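Local coordinates for protein ribosome-binding factor A (Thermus thermophilus, PDB 2DYJ) that assists late maturation of the 30S ribosomal subunit, associating with free 30S subunits as a monomer and supporting efficient processing of 16S rRNA, at residues A[7-12]-A[34-39]; A[13-18]-A[71-76]; A[28-33]-A[50-55]; A[43-48]-A[83-88]. All coordinates share one frame; numbering follows the deposited sequence.

Contact 1. Residues A[7-12]-A[34-39]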
# COMPACT_ATOMS: atom_id res chain seq x y z
N HIS A 7 -9.76 3.17 -11.89
CA HIS A 7 -9.90 4.45 -11.19
C HIS A 7 -9.79 4.32 -9.67
O HIS A 7 -9.22 5.19 -9.01
CB HIS A 7 -11.23 5.12 -11.53
CG HIS A 7 -11.44 6.41 -10.79
ND1 HIS A 7 -10.65 7.52 -10.99
CD2 HIS A 7 -12.30 6.73 -9.79
CE1 HIS A 7 -11.02 8.47 -10.15
NE2 HIS A 7 -12.01 8.02 -9.41
N LEU A 8 -10.33 3.24 -9.11
CA LEU A 8 -10.24 3.07 -7.67
C LEU A 8 -8.78 2.78 -7.30
O LEU A 8 -8.28 3.25 -6.27
CB LEU A 8 -11.15 1.92 -7.19
CG LEU A 8 -11.07 1.68 -5.67
CD1 LEU A 8 -11.61 2.88 -4.92
CD2 LEU A 8 -11.84 0.42 -5.30
N GLU A 9 -8.09 2.04 -8.15
CA GLU A 9 -6.70 1.70 -7.87
C GLU A 9 -5.84 2.95 -7.87
O GLU A 9 -4.95 3.06 -7.05
CB GLU A 9 -6.18 0.67 -8.88
CG GLU A 9 -6.90 -0.66 -8.75
CD GLU A 9 -6.45 -1.69 -9.77
OE1 GLU A 9 -6.05 -1.28 -10.87
OE2 GLU A 9 -6.53 -2.90 -9.47
N ALA A 10 -6.10 3.89 -8.78
CA ALA A 10 -5.33 5.13 -8.81
C ALA A 10 -5.55 5.93 -7.51
O ALA A 10 -4.61 6.47 -6.93
CB ALA A 10 -5.73 5.97 -10.02
N GLN A 11 -6.80 5.99 -7.03
CA GLN A 11 -7.07 6.71 -5.80
C GLN A 11 -6.38 6.05 -4.61
O GLN A 11 -5.80 6.73 -3.75
CB GLN A 11 -8.58 6.77 -5.52
CG GLN A 11 -9.42 7.50 -6.56
CD GLN A 11 -10.89 7.63 -6.16
OE1 GLN A 11 -11.68 8.29 -6.85
NE2 GLN A 11 -11.25 7.00 -5.05
N LEU A 12 -6.46 4.72 -4.54
CA LEU A 12 -5.83 3.98 -3.45
C LEU A 12 -4.31 4.13 -3.46
O LEU A 12 -3.69 4.23 -2.40
CB LEU A 12 -6.21 2.48 -3.53
CG LEU A 12 -7.66 2.12 -3.18
CD1 LEU A 12 -7.98 0.66 -3.58
CD2 LEU A 12 -7.88 2.31 -1.70
N GLU A 34 5.10 1.84 -6.38
CA GLU A 34 5.13 1.80 -7.84
C GLU A 34 3.78 1.49 -8.45
O GLU A 34 3.46 1.95 -9.55
CB GLU A 34 6.14 0.76 -8.33
CG GLU A 34 6.13 0.62 -9.86
CD GLU A 34 6.39 -0.79 -10.33
OE1 GLU A 34 6.13 -1.08 -11.52
OE2 GLU A 34 6.85 -1.61 -9.51
N ALA A 35 2.97 0.71 -7.75
CA ALA A 35 1.67 0.36 -8.31
C ALA A 35 0.86 -0.43 -7.29
O ALA A 35 1.39 -0.86 -6.28
CB ALA A 35 1.87 -0.48 -9.57
N VAL A 36 -0.43 -0.57 -7.55
CA VAL A 36 -1.31 -1.37 -6.70
C VAL A 36 -2.25 -2.09 -7.64
O VAL A 36 -2.50 -1.63 -8.76
CB VAL A 36 -2.14 -0.51 -5.70
CG1 VAL A 36 -1.20 0.36 -4.87
CG2 VAL A 36 -3.17 0.36 -6.45
N ARG A 37 -2.76 -3.23 -7.20
CA ARG A 37 -3.69 -4.01 -8.00
C ARG A 37 -4.70 -4.59 -7.02
O ARG A 37 -4.32 -5.25 -6.06
CB ARG A 37 -2.95 -5.12 -8.74
CG ARG A 37 -3.84 -6.00 -9.59
CD ARG A 37 -3.08 -7.24 -10.04
NE ARG A 37 -2.59 -7.99 -8.89
CZ ARG A 37 -1.80 -9.06 -8.97
NH1 ARG A 37 -1.39 -9.50 -10.15
NH2 ARG A 37 -1.40 -9.67 -7.86
N LEU A 38 -5.98 -4.32 -7.26
CA LEU A 38 -7.04 -4.82 -6.38
C LEU A 38 -7.53 -6.17 -6.88
O LEU A 38 -7.60 -6.40 -8.09
CB LEU A 38 -8.19 -3.81 -6.37
CG LEU A 38 -9.20 -3.79 -5.22
CD1 LEU A 38 -8.49 -3.61 -3.89
CD2 LEU A 38 -10.20 -2.65 -5.45
N SER A 39 -7.86 -7.08 -5.96
CA SER A 39 -8.38 -8.38 -6.34
C SER A 39 -9.75 -8.20 -6.99
O SER A 39 -10.42 -7.18 -6.78
CB SER A 39 -8.48 -9.32 -5.11
OG SER A 39 -9.29 -8.78 -4.08

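Contact 2. Residues A[13-18]-A[71-76]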
# COMPACT_ATOMS: atom_id res chain seq x y z
N LYS A 13 -3.72 4.12 -4.65
CA LYS A 13 -2.27 4.26 -4.79
C LYS A 13 -1.78 5.61 -4.29
O LYS A 13 -0.81 5.69 -3.52
CB LYS A 13 -1.87 4.10 -6.26
CG LYS A 13 -0.38 4.32 -6.52
CD LYS A 13 -0.04 4.02 -7.97
CE LYS A 13 0.86 5.09 -8.57
NZ LYS A 13 2.20 5.12 -7.93
N ARG A 14 -2.45 6.68 -4.72
CA ARG A 14 -2.03 8.00 -4.29
C ARG A 14 -2.28 8.13 -2.78
O ARG A 14 -1.46 8.69 -2.06
CB ARG A 14 -2.78 9.08 -5.07
CG ARG A 14 -2.41 10.49 -4.65
CD ARG A 14 -3.01 11.56 -5.57
NE ARG A 14 -1.99 12.52 -5.99
CZ ARG A 14 -1.13 12.32 -6.99
NH1 ARG A 14 -1.16 11.19 -7.68
NH2 ARG A 14 -0.23 13.24 -7.28
N ALA A 15 -3.38 7.57 -2.30
CA ALA A 15 -3.70 7.65 -0.87
C ALA A 15 -2.70 6.90 0.01
O ALA A 15 -2.24 7.41 1.04
CB ALA A 15 -5.13 7.11 -0.62
N LEU A 16 -2.37 5.69 -0.40
CA LEU A 16 -1.44 4.86 0.36
C LEU A 16 -0.02 5.42 0.30
O LEU A 16 0.72 5.37 1.28
CB LEU A 16 -1.50 3.42 -0.17
CG LEU A 16 -1.08 2.30 0.78
CD1 LEU A 16 -1.74 2.47 2.14
CD2 LEU A 16 -1.47 0.96 0.16
N ALA A 17 0.37 5.95 -0.85
CA ALA A 17 1.71 6.53 -0.97
C ALA A 17 1.84 7.65 0.06
O ALA A 17 2.89 7.82 0.68
CB ALA A 17 1.94 7.06 -2.39
N GLU A 18 0.77 8.42 0.25
CA GLU A 18 0.80 9.50 1.22
C GLU A 18 0.77 9.02 2.66
O GLU A 18 1.46 9.58 3.53
CB GLU A 18 -0.37 10.46 0.98
CG GLU A 18 -0.20 11.29 -0.28
CD GLU A 18 -1.39 12.20 -0.57
OE1 GLU A 18 -1.37 12.88 -1.61
OE2 GLU A 18 -2.33 12.22 0.24
N ALA A 71 -6.73 1.63 8.31
CA ALA A 71 -7.52 2.58 9.10
C ALA A 71 -7.41 3.97 8.46
O ALA A 71 -8.40 4.70 8.39
CB ALA A 71 -6.99 2.63 10.54
N ALA A 72 -6.20 4.32 8.01
CA ALA A 72 -5.92 5.60 7.37
C ALA A 72 -6.64 5.71 6.04
O ALA A 72 -7.13 6.79 5.67
CB ALA A 72 -4.40 5.76 7.16
N LEU A 73 -6.68 4.62 5.30
CA LEU A 73 -7.37 4.62 4.03
C LEU A 73 -8.86 4.75 4.28
O LEU A 73 -9.55 5.44 3.54
CB LEU A 73 -7.11 3.32 3.26
CG LEU A 73 -5.70 3.11 2.71
CD1 LEU A 73 -5.64 1.78 1.94
CD2 LEU A 73 -5.34 4.26 1.79
N ALA A 74 -9.36 4.09 5.32
CA ALA A 74 -10.79 4.13 5.59
C ALA A 74 -11.27 5.55 5.85
O ALA A 74 -12.46 5.85 5.68
CB ALA A 74 -11.15 3.23 6.78
N ARG A 75 -10.36 6.40 6.27
CA ARG A 75 -10.69 7.79 6.56
C ARG A 75 -10.75 8.68 5.32
O ARG A 75 -11.24 9.81 5.39
CB ARG A 75 -9.70 8.37 7.57
CG ARG A 75 -9.89 7.83 8.99
CD ARG A 75 -9.02 8.56 10.00
NE ARG A 75 -7.62 8.14 9.94
CZ ARG A 75 -7.07 7.20 10.70
NH1 ARG A 75 -7.78 6.54 11.61
NH2 ARG A 75 -5.78 6.91 10.54
N ARG A 76 -10.26 8.19 4.19
CA ARG A 76 -10.26 9.01 2.99
C ARG A 76 -10.80 8.40 1.71
O ARG A 76 -10.91 9.10 0.70
CB ARG A 76 -8.85 9.56 2.73
CG ARG A 76 -7.73 8.55 2.75
CD ARG A 76 -6.38 9.26 2.64
NE ARG A 76 -6.16 9.88 1.33
CZ ARG A 76 -5.03 10.48 0.98
NH1 ARG A 76 -4.02 10.56 1.84
NH2 ARG A 76 -4.88 10.98 -0.24

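Contact 3. Residues A[28-33]-A[50-55]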
# COMPACT_ATOMS: atom_id res chain seq x y z
N LEU A 28 11.29 2.57 6.10
CA LEU A 28 10.50 3.10 4.98
C LEU A 28 11.07 4.38 4.38
O LEU A 28 10.44 5.00 3.53
CB LEU A 28 9.07 3.38 5.44
CG LEU A 28 8.32 2.22 6.10
CD1 LEU A 28 6.94 2.69 6.53
CD2 LEU A 28 8.22 1.05 5.14
N PHE A 29 12.25 4.80 4.83
CA PHE A 29 12.82 6.05 4.31
C PHE A 29 13.08 5.92 2.80
O PHE A 29 13.68 4.95 2.34
CB PHE A 29 14.12 6.39 5.06
CG PHE A 29 14.78 7.66 4.58
CD1 PHE A 29 14.04 8.83 4.38
CD2 PHE A 29 16.14 7.69 4.29
CE1 PHE A 29 14.64 10.00 3.91
CE2 PHE A 29 16.76 8.86 3.82
CZ PHE A 29 16.01 10.01 3.63
N LEU A 30 12.59 6.89 2.04
CA LEU A 30 12.73 6.95 0.58
C LEU A 30 11.97 5.87 -0.19
O LEU A 30 12.15 5.74 -1.40
CB LEU A 30 14.20 6.90 0.18
CG LEU A 30 15.05 8.04 0.74
CD1 LEU A 30 16.44 7.99 0.10
CD2 LEU A 30 14.36 9.37 0.44
N LEU A 31 11.14 5.11 0.51
CA LEU A 31 10.36 4.08 -0.17
C LEU A 31 9.27 4.73 -1.02
O LEU A 31 8.66 5.73 -0.60
CB LEU A 31 9.68 3.15 0.84
CG LEU A 31 8.78 2.08 0.20
CD1 LEU A 31 9.01 0.76 0.90
CD2 LEU A 31 7.31 2.50 0.25
N THR A 32 9.01 4.16 -2.19
CA THR A 32 7.95 4.66 -3.06
C THR A 32 7.01 3.53 -3.49
O THR A 32 7.39 2.36 -3.56
CB THR A 32 8.51 5.34 -4.33
OG1 THR A 32 9.32 4.41 -5.06
CG2 THR A 32 9.32 6.58 -3.97
N VAL A 33 5.78 3.90 -3.79
CA VAL A 33 4.80 2.93 -4.23
C VAL A 33 4.77 2.96 -5.75
O VAL A 33 4.47 3.98 -6.36
CB VAL A 33 3.42 3.28 -3.67
CG1 VAL A 33 2.38 2.30 -4.21
CG2 VAL A 33 3.46 3.23 -2.14
N GLU A 50 9.05 0.17 -4.03
CA GLU A 50 10.49 0.24 -4.31
C GLU A 50 11.16 0.74 -3.02
O GLU A 50 10.97 1.90 -2.62
CB GLU A 50 10.80 1.21 -5.45
CG GLU A 50 12.32 1.48 -5.62
CD GLU A 50 12.66 2.62 -6.59
OE1 GLU A 50 11.77 3.44 -6.89
OE2 GLU A 50 13.83 2.72 -7.04
N ALA A 51 11.92 -0.12 -2.37
CA ALA A 51 12.60 0.27 -1.14
C ALA A 51 13.98 0.81 -1.48
O ALA A 51 14.60 0.41 -2.46
CB ALA A 51 12.74 -0.93 -0.19
N PHE A 52 14.45 1.74 -0.65
CA PHE A 52 15.76 2.32 -0.84
C PHE A 52 16.83 1.28 -0.50
O PHE A 52 17.73 0.99 -1.32
CB PHE A 52 15.90 3.55 0.06
CG PHE A 52 17.26 4.18 0.01
CD1 PHE A 52 17.84 4.51 -1.21
CD2 PHE A 52 17.95 4.44 1.18
CE1 PHE A 52 19.11 5.09 -1.25
CE2 PHE A 52 19.21 5.02 1.15
CZ PHE A 52 19.79 5.35 -0.07
N ARG A 53 16.73 0.71 0.69
CA ARG A 53 17.65 -0.32 1.17
C ARG A 53 16.85 -1.43 1.85
O ARG A 53 15.67 -1.25 2.15
CB ARG A 53 18.62 0.30 2.19
CG ARG A 53 19.52 1.39 1.62
CD ARG A 53 20.63 0.82 0.77
NE ARG A 53 21.37 1.87 0.08
CZ ARG A 53 21.98 2.88 0.68
NH1 ARG A 53 21.96 2.99 2.00
NH2 ARG A 53 22.63 3.79 -0.04
N GLU A 54 17.50 -2.57 2.10
CA GLU A 54 16.86 -3.71 2.75
C GLU A 54 15.38 -3.81 2.41
O GLU A 54 14.50 -3.44 3.20
CB GLU A 54 17.03 -3.61 4.27
CG GLU A 54 16.33 -4.72 5.06
CD GLU A 54 16.92 -6.11 4.83
OE1 GLU A 54 18.10 -6.32 5.19
OE2 GLU A 54 16.21 -6.98 4.29
N GLU A 55 15.10 -4.31 1.21
CA GLU A 55 13.74 -4.47 0.73
C GLU A 55 12.90 -5.34 1.67
O GLU A 55 11.73 -5.02 1.94
CB GLU A 55 13.79 -5.08 -0.67
CG GLU A 55 12.50 -5.68 -1.16
CD GLU A 55 12.66 -6.24 -2.55
OE1 GLU A 55 12.42 -5.49 -3.52
OE2 GLU A 55 13.05 -7.42 -2.67
O HOH W 1 12.97 2.40 1.67
O HOH W 2 12.54 3.87 -3.44

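Contact 4. Residues A[43-48]-A[83-88]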
# COMPACT_ATOMS: atom_id res chain seq x y z
N SER A 43 -11.35 -7.57 -2.22
CA SER A 43 -10.95 -8.02 -0.89
C SER A 43 -9.53 -7.70 -0.48
O SER A 43 -9.26 -7.46 0.69
CB SER A 43 -11.13 -9.54 -0.76
OG SER A 43 -12.50 -9.86 -0.84
N VAL A 44 -8.62 -7.73 -1.45
CA VAL A 44 -7.21 -7.47 -1.16
C VAL A 44 -6.57 -6.55 -2.18
O VAL A 44 -6.82 -6.67 -3.38
CB VAL A 44 -6.41 -8.80 -1.16
CG1 VAL A 44 -4.90 -8.52 -0.94
CG2 VAL A 44 -6.95 -9.74 -0.10
N LEU A 45 -5.73 -5.65 -1.70
CA LEU A 45 -5.00 -4.73 -2.56
C LEU A 45 -3.53 -5.13 -2.46
O LEU A 45 -2.95 -5.17 -1.37
CB LEU A 45 -5.16 -3.28 -2.08
CG LEU A 45 -4.50 -2.22 -2.97
CD1 LEU A 45 -5.33 -2.05 -4.23
CD2 LEU A 45 -4.37 -0.89 -2.24
N SER A 46 -2.95 -5.48 -3.61
CA SER A 46 -1.53 -5.83 -3.66
C SER A 46 -0.85 -4.50 -3.91
O SER A 46 -1.23 -3.78 -4.84
CB SER A 46 -1.24 -6.79 -4.82
OG SER A 46 -1.85 -8.05 -4.56
N VAL A 47 0.15 -4.19 -3.10
CA VAL A 47 0.86 -2.91 -3.16
C VAL A 47 2.32 -3.19 -3.49
O VAL A 47 3.01 -3.85 -2.72
CB VAL A 47 0.78 -2.20 -1.79
CG1 VAL A 47 1.43 -0.82 -1.87
CG2 VAL A 47 -0.69 -2.10 -1.33
N TYR A 48 2.77 -2.71 -4.64
CA TYR A 48 4.14 -2.96 -5.10
C TYR A 48 5.03 -1.76 -4.78
O TYR A 48 4.77 -0.64 -5.22
CB TYR A 48 4.10 -3.24 -6.60
CG TYR A 48 3.19 -4.40 -6.95
CD1 TYR A 48 3.66 -5.72 -6.90
CD2 TYR A 48 1.85 -4.19 -7.24
CE1 TYR A 48 2.78 -6.80 -7.13
CE2 TYR A 48 0.98 -5.26 -7.47
CZ TYR A 48 1.45 -6.55 -7.41
OH TYR A 48 0.57 -7.58 -7.64
N PRO A 83 -10.06 -2.84 1.37
CA PRO A 83 -9.34 -4.09 1.15
C PRO A 83 -8.21 -4.22 2.15
O PRO A 83 -7.76 -3.22 2.74
CB PRO A 83 -8.81 -3.94 -0.27
CG PRO A 83 -8.60 -2.48 -0.41
CD PRO A 83 -9.81 -1.88 0.28
N ARG A 84 -7.75 -5.45 2.38
CA ARG A 84 -6.62 -5.64 3.28
C ARG A 84 -5.44 -5.48 2.35
O ARG A 84 -5.58 -5.64 1.15
CB ARG A 84 -6.65 -7.02 3.93
CG ARG A 84 -7.91 -7.25 4.76
CD ARG A 84 -8.31 -6.01 5.58
NE ARG A 84 -7.27 -5.58 6.52
CZ ARG A 84 -7.53 -4.85 7.61
NH1 ARG A 84 -8.79 -4.48 7.87
NH2 ARG A 84 -6.57 -4.48 8.45
N LEU A 85 -4.26 -5.18 2.90
CA LEU A 85 -3.09 -4.92 2.07
C LEU A 85 -2.02 -6.01 2.07
O LEU A 85 -1.69 -6.55 3.12
CB LEU A 85 -2.43 -3.62 2.53
CG LEU A 85 -3.47 -2.51 2.80
CD1 LEU A 85 -2.81 -1.29 3.50
CD2 LEU A 85 -4.06 -2.09 1.45
N GLU A 86 -1.49 -6.29 0.88
CA GLU A 86 -0.42 -7.27 0.74
C GLU A 86 0.74 -6.47 0.14
O GLU A 86 0.56 -5.80 -0.88
CB GLU A 86 -0.85 -8.37 -0.23
CG GLU A 86 0.24 -9.38 -0.51
CD GLU A 86 -0.11 -10.30 -1.67
OE1 GLU A 86 -0.95 -9.92 -2.51
OE2 GLU A 86 0.48 -11.40 -1.75
N PHE A 87 1.92 -6.51 0.77
CA PHE A 87 3.03 -5.73 0.26
C PHE A 87 4.04 -6.59 -0.48
O PHE A 87 4.52 -7.59 0.06
CB PHE A 87 3.69 -4.98 1.40
CG PHE A 87 2.73 -4.05 2.10
CD1 PHE A 87 2.47 -2.80 1.57
CD2 PHE A 87 2.08 -4.45 3.27
CE1 PHE A 87 1.55 -1.93 2.20
CE2 PHE A 87 1.16 -3.59 3.91
CZ PHE A 87 0.90 -2.33 3.37
N LEU A 88 4.36 -6.18 -1.70
CA LEU A 88 5.28 -6.93 -2.55
C LEU A 88 6.36 -6.03 -3.15
O LEU A 88 6.21 -4.82 -3.24
CB LEU A 88 4.50 -7.58 -3.70
CG LEU A 88 3.36 -8.52 -3.28
CD1 LEU A 88 2.42 -8.80 -4.44
CD2 LEU A 88 3.96 -9.83 -2.76

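Contact 1. Residues A[7-12]-A[34-39]
Leu8, Glu9 and Leu12 lay one flank of helix 5-21 against Val36 and Leu38 of outermost strand 32-38, a helix-on-sheet contact in this type II KH-like fold. The axes of the two segments run at 132° and approach to 8.1 Å.

The polar link comes from Glu9. With CG anti to the carbonyl carbon (chi1 -65°) and the chain extended beyond it, the carboxylate reaches the strand, where its OE2 accepts the Leu38 N-H at 2.7 Å in an almost straight bond. Leu38 N meets OE2 on the anti side of the carboxylate, 28° out of its plane. Lys5 NZ forms a salt bridge with the same oxygen, so two donors would be expected to stabilise its negative charge. A long acidic chain suits this place because it can supply an acceptor to the strand backbone.

Leucines fill the inner side: Leu12 CD1 lies 4.3 Å from Leu38 CD1, while Leu8 CD2 and Leu38 CD2 are tight at 3.5 Å. Branched Val36 packs by one methyl, its CG2 resting 3.3 Å from Glu9 O and 3.9 Å from Glu9 CB.

Contact 2. Residues A[13-18]-A[71-76]
Ala15, Leu16 and Glu18 on helix 5-21 meet Leu73 of helix 66-74 and Arg76, a little further along the chain, in a contact with an apolar inner layer and a charged pair at the surface.

The apolar part depends on one small and two large side chains. Leu73 CD2 comes within 3.7 Å of Ala15 CB; a methyl is all that this side chain presents, which lets the helices come close, with the CA atoms of Ala15 and Leu73 only 6.8 Å apart. Deeper in, Leu16 and Leu73 cross obliquely, and their CD1 atoms stand 4.0 Å from each other.

The charged part belongs to Arg76, which sends a long chain, its CD-NE step bent at chi3 (-68°), over helix 5-21, and its guanidinium meets Glu18. NH1 and NH2 of Arg76 both donate end-on to Glu18 OE2, each at 2.9 Å. They approach from the same face of the carboxylate, with its plane turned 49° from the guanidinium. The oxygen nevertheless lies close to the guanidinium plane. NH1 also forms a salt bridge with Glu19, which should further restrict its rotation.

The guanidinium also lies flat over helix 5-21: Ala15 CA sits 3.5 Å above its plane, over its centre. The single methyl of Ala15 leaves its CA and CB accessible to the flat group.

Below, Leu16 continues onto Val47 and Leu85 of the sheet and Leu73 also reaches Leu85, while Lys13 and Ala17 face strand 32-38; the two helices thus share one side of the three-stranded sheet.

Contact 3. Residues A[28-33]-A[50-55]
Leu30 and Phe52 lie side by side and point the same way, and the flat face of Phe52 suits its place by receiving a leucine methyl. Leu30 CD1 is 3.8 Å from the centroid of the Phe52 ring and only 8° off its normal, a CH-pi contact. Phe52 CG is anti to the backbone N (chi1 176°), which sets the root of the ring beside Leu30. The ring thus has a leucine methyl over the centre of one face and Arg53 NE near the rim of the other. Leu30 also contributes CG to a face of the Phe29 ring, 3.5 Å above its plane.

Thr32 and Glu50 likewise run side by side, as the antiparallel hydrogen-bonded pair at the open end of the hairpin formed by strands 32-38 and 44-50. Thr32 N donates to Glu50 O at 3.0 Å, and Glu50 N to Thr32 O at 2.8 Å. Beta-branched Thr32 suits an extended, exposed strand position, and charged Glu50 the solvent-facing side. Apolar Leu31 turns elsewhere, toward Ala51, Val49, Ala58 and Ile20.

Just before Thr32 the chain makes a type II turn, Leu28 to Leu31, and beyond the pair water links the two backbones. One water joins Phe29 O with Phe52 N; a second donates to Leu30 O and, at 2.6 Å, to Glu50 O. That carbonyl therefore accepts from a peptide N-H and a water, and Leu31 CA adds a C-H...O contact at 3.3 Å. The chemistry implies a solvated hairpin end, bridged by water where direct backbone pairing stops, beside a surface patch of Leu30 and Phe52.

Contact 4. Residues A[43-48]-A[83-88]
Ser46 OG turned anti to its carbonyl carbon (chi1 -68°) and Glu86 CG anti to its backbone N (chi1 176°), with the Glu86 chain extended beyond CG to carry its carboxylate to the hydroxyl, join two parallel strands, 44-50 and 84-89, of the KH-like sheet. Ser46 OG donates to Glu86 OE1 at 2.9 Å, meeting the oxygen nearly along its C-O axis; a short hydroxyl and an extended acid make a matching pair on this face. Arg84 starts on the same face, but its bent chain leads away to a salt bridge with Glu66, whose carboxylate also accepts from Leu85 N.

Beneath them runs a regular parallel ladder. Leu45 binds Arg84 O through its N and Glu86 N through its O, and Val47 does the same with Glu86 O and Leu88 N. Ser43 O, accepting from Arg84 N, opens the series. Consecutive parallel strands need a crossover, here made by helices 55-64 and 66-74 (a beta-alpha-beta connection).

The other face is apolar and turned to the helices. Leu45 CB touches Leu85 CD2 and Pro83 CG, both at 3.9 Å, and Val47 CB approaches Phe87 CD1 at 3.8 Å; Leu12 and Leu16 of helix 5-21 cover Leu45 and Val47. Beta-branched Val47 and aromatic Phe87 suit extended, buried strand positions.

On the Ser46 face, Tyr48 and Leu88 lie side by side, and Tyr48 CE1 stands 3.4 Å from Leu88 CD1.

From the N terminus, helix 5-21 supplies first contact 1 and then contact 2; these two cross, since their segments alternate along the chain. Contact 1 closes the first loop, bringing strand 32-38 back to the helix. Contact 3 pairs the start of that strand with the chain leaving strand 44-50; it crosses contact 1 and is nested inside the long loop closed by contact 2, which returns helix 66-74 to helix 5-21. Contact 4 opens after contact 1 has closed, and it crosses both contacts 2 and 3 when strand 84-89 joins strand 44-50. Contacts 1, 3 and 4 share the sheet, while Leu16 and Leu73 of contact 2 touch Leu85 of contact 4, tying both helices to it.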